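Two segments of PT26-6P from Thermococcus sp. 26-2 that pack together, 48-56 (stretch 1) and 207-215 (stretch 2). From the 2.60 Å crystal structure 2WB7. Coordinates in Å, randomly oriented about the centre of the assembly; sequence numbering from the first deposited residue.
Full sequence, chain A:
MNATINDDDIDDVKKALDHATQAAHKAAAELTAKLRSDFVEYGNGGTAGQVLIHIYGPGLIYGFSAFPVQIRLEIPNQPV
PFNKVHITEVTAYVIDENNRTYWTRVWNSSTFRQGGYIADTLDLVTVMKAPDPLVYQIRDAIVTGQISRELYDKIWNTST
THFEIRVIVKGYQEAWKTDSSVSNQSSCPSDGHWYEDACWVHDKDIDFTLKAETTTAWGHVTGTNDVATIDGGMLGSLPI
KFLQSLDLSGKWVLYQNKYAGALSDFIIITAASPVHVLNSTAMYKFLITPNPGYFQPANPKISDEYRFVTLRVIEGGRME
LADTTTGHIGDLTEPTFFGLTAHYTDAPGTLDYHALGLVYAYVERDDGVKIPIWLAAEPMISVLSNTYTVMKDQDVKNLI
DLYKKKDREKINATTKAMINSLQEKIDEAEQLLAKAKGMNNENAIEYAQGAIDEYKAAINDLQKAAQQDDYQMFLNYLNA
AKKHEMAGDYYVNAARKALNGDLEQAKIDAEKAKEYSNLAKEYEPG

Stretch 1, residues 48-56: AGQVLIHIY
Stretch 2, residues 207-215: DFTLKAETT

The two segments run in roughly the same direction, their strands (52-56 and 207-213) inclined at 29° and 7.6 Å apart at closest approach. No hydrogen bond links them; the contact is made by packing, mostly of side chains, and buries 466 Å², both sides summed. Within the strands the backbones are extended (Ile-53 -117/126, Ala-212 -126/158) and side chains alternate: Phe-208, Leu-210 and Ala-212 point toward stretch 1, whereas Asp-207, Thr-209, Lys-211 and Glu-213 point away. Ile-53 and Ile-55 point toward stretch 2, while Leu-52, His-54 and Tyr-56 point away. Before strand 52-56, Gln-50 (-61/-1) breaks the extended run, and it and Val-51 both point toward stretch 2.

Phe-208 adopts a p rotamer (chi2 86°), and Gln-50 CB lies over one face of its ring. The Gln-50 side chain (m, chi2 92°, chi3 -35°) brings NE2 to 3.5 Å from Phe-208 CB, and Val-51 CG2 sits obliquely to the ring, 4.1 Å from Phe-208 CE1.

Leu-210 (m, t) has the largest area covered by the other stretch. Its CD1 packs 3.7 Å from Val-51 CB, with Val-51 in the t rotamer, and lies 3.4 Å from Val-51 O. The same methyl is 4.0 Å from Gly-49 CA, which is 7.1 Å from Leu-210 CA; an ideal CB on Gly-49 would clash with it at 3.0 Å, and the backbone angles there (115/151) themselves call for glycine. Leu-210 CB also packs against Ile-53 CD1 at 4.0 Å.

Lys-211 instead forms a salt bridge along its own strand, Lys-211 NZ to Glu-213 OE2 at 3.5 Å. Ala-212 lies across from Ile-53, their CA atoms 6.5 Å apart, with Ala-212 CB 3.8 Å from Ile-53 CG2. Finally Thr-214 (p), directed sideways, places CG2 3.7 Å from Ile-55 CD1, the CA atoms of Thr-214 and Ile-55 being 7.4 Å apart, while its hydroxyl is hydrogen-bonded elsewhere in the structure. Ile-53 and Ile-55 share the m, t rotamer.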

# COMPACT_ATOMS: atom_id res chain seq x y z
N ALA A 48 29.46 -20.34 -21.44
CA ALA A 48 30.80 -20.27 -22.00
C ALA A 48 31.32 -18.84 -21.86
O ALA A 48 30.56 -17.92 -21.54
CB ALA A 48 30.77 -20.68 -23.47
N GLY A 49 32.61 -18.64 -22.10
CA GLY A 49 33.18 -17.30 -22.04
C GLY A 49 34.19 -17.14 -20.91
O GLY A 49 34.10 -17.82 -19.88
N GLN A 50 35.15 -16.25 -21.12
CA GLN A 50 36.21 -15.99 -20.15
C GLN A 50 35.63 -15.49 -18.83
O GLN A 50 36.37 -15.21 -17.88
CB GLN A 50 37.20 -14.95 -20.69
CG GLN A 50 37.86 -15.30 -22.01
CD GLN A 50 37.09 -14.76 -23.20
OE1 GLN A 50 35.85 -14.71 -23.18
NE2 GLN A 50 37.81 -14.36 -24.26
N VAL A 51 34.31 -15.35 -18.79
CA VAL A 51 33.60 -14.89 -17.60
C VAL A 51 32.19 -15.48 -17.61
O VAL A 51 31.50 -15.46 -18.63
CB VAL A 51 33.51 -13.36 -17.55
CG1 VAL A 51 32.94 -12.91 -16.22
CG2 VAL A 51 34.87 -12.74 -17.77
N LEU A 52 31.77 -16.02 -16.47
CA LEU A 52 30.40 -16.46 -16.30
C LEU A 52 29.65 -15.30 -15.66
O LEU A 52 30.15 -14.67 -14.72
CB LEU A 52 30.32 -17.70 -15.41
CG LEU A 52 30.43 -19.06 -16.11
CD1 LEU A 52 29.27 -19.28 -17.11
CD2 LEU A 52 31.78 -19.18 -16.79
N ILE A 53 28.46 -14.99 -16.18
CA ILE A 53 27.69 -13.85 -15.68
C ILE A 53 26.37 -14.32 -15.07
O ILE A 53 25.61 -15.04 -15.72
CB ILE A 53 27.39 -12.84 -16.80
CG1 ILE A 53 28.65 -12.56 -17.61
CG2 ILE A 53 26.79 -11.56 -16.21
CD1 ILE A 53 28.54 -11.40 -18.61
N HIS A 54 26.12 -13.92 -13.83
CA HIS A 54 24.84 -14.16 -13.16
C HIS A 54 24.22 -12.86 -12.65
O HIS A 54 24.91 -12.00 -12.08
CB HIS A 54 25.01 -15.15 -12.02
CG HIS A 54 25.46 -16.50 -12.47
ND1 HIS A 54 24.58 -17.51 -12.78
CD2 HIS A 54 26.70 -17.01 -12.67
CE1 HIS A 54 25.26 -18.58 -13.16
NE2 HIS A 54 26.55 -18.30 -13.10
N ILE A 55 22.91 -12.74 -12.86
CA ILE A 55 22.13 -11.59 -12.40
C ILE A 55 21.11 -12.00 -11.35
O ILE A 55 20.37 -12.99 -11.53
CB ILE A 55 21.38 -10.91 -13.57
CG1 ILE A 55 22.36 -10.56 -14.69
CG2 ILE A 55 20.66 -9.66 -13.09
CD1 ILE A 55 21.68 -10.10 -15.94
N TYR A 56 21.07 -11.25 -10.25
CA TYR A 56 20.13 -11.53 -9.17
C TYR A 56 19.32 -10.30 -8.75
O TYR A 56 19.86 -9.18 -8.67
CB TYR A 56 20.87 -12.05 -7.95
CG TYR A 56 21.76 -13.22 -8.22
CD1 TYR A 56 21.29 -14.51 -8.09
CD2 TYR A 56 23.09 -13.03 -8.57
CE1 TYR A 56 22.10 -15.59 -8.34
CE2 TYR A 56 23.92 -14.10 -8.80
CZ TYR A 56 23.42 -15.38 -8.69
OH TYR A 56 24.24 -16.46 -8.93
N ASP A 207 40.77 -9.84 -26.82
CA ASP A 207 39.55 -9.13 -26.44
C ASP A 207 38.29 -9.98 -26.39
O ASP A 207 38.12 -10.92 -27.17
CB ASP A 207 39.35 -7.95 -27.38
CG ASP A 207 40.39 -6.89 -27.19
OD1 ASP A 207 40.47 -5.95 -28.02
OD2 ASP A 207 41.13 -7.00 -26.20
N PHE A 208 37.40 -9.65 -25.45
CA PHE A 208 36.08 -10.26 -25.39
C PHE A 208 35.02 -9.22 -25.06
O PHE A 208 35.29 -8.18 -24.45
CB PHE A 208 36.03 -11.40 -24.37
CG PHE A 208 36.34 -10.97 -22.97
CD1 PHE A 208 35.34 -10.48 -22.13
CD2 PHE A 208 37.64 -11.06 -22.48
CE1 PHE A 208 35.63 -10.07 -20.84
CE2 PHE A 208 37.93 -10.66 -21.19
CZ PHE A 208 36.93 -10.15 -20.36
N THR A 209 33.81 -9.52 -25.50
CA THR A 209 32.64 -8.76 -25.12
C THR A 209 31.59 -9.80 -24.77
O THR A 209 31.07 -10.51 -25.63
CB THR A 209 32.14 -7.87 -26.25
OG1 THR A 209 33.03 -6.76 -26.41
CG2 THR A 209 30.74 -7.35 -25.93
N LEU A 210 31.31 -9.93 -23.48
CA LEU A 210 30.33 -10.89 -23.04
C LEU A 210 29.06 -10.14 -22.66
O LEU A 210 29.10 -8.99 -22.21
CB LEU A 210 30.88 -11.75 -21.89
CG LEU A 210 32.12 -12.56 -22.29
CD1 LEU A 210 32.65 -13.43 -21.15
CD2 LEU A 210 31.86 -13.41 -23.53
N LYS A 211 27.93 -10.79 -22.88
CA LYS A 211 26.65 -10.16 -22.67
C LYS A 211 25.66 -11.18 -22.14
O LYS A 211 25.55 -12.29 -22.66
CB LYS A 211 26.16 -9.52 -23.97
CG LYS A 211 24.66 -9.64 -24.20
CD LYS A 211 24.32 -9.40 -25.67
CE LYS A 211 22.85 -9.70 -25.98
NZ LYS A 211 21.95 -8.73 -25.28
N ALA A 212 24.96 -10.79 -21.08
CA ALA A 212 23.94 -11.62 -20.47
C ALA A 212 22.65 -10.82 -20.38
O ALA A 212 22.65 -9.60 -20.42
CB ALA A 212 24.39 -12.10 -19.08
N GLU A 213 21.54 -11.54 -20.28
CA GLU A 213 20.23 -10.92 -20.21
C GLU A 213 19.29 -11.79 -19.38
O GLU A 213 19.48 -13.00 -19.29
CB GLU A 213 19.69 -10.74 -21.61
CG GLU A 213 18.31 -10.13 -21.69
CD GLU A 213 17.93 -9.89 -23.12
OE1 GLU A 213 16.82 -10.33 -23.52
OE2 GLU A 213 18.76 -9.28 -23.84
N THR A 214 18.28 -11.18 -18.79
CA THR A 214 17.34 -11.94 -17.97
C THR A 214 16.17 -12.42 -18.81
O THR A 214 16.04 -12.05 -19.98
CB THR A 214 16.83 -11.11 -16.77
OG1 THR A 214 16.24 -9.89 -17.24
CG2 THR A 214 17.99 -10.76 -15.85
N THR A 215 15.32 -13.25 -18.22
CA THR A 215 14.16 -13.75 -18.93
C THR A 215 12.91 -13.63 -18.07
O THR A 215 12.82 -14.25 -17.02
CB THR A 215 14.35 -15.23 -19.35
OG1 THR A 215 15.73 -15.46 -19.66
CG2 THR A 215 13.48 -15.56 -20.56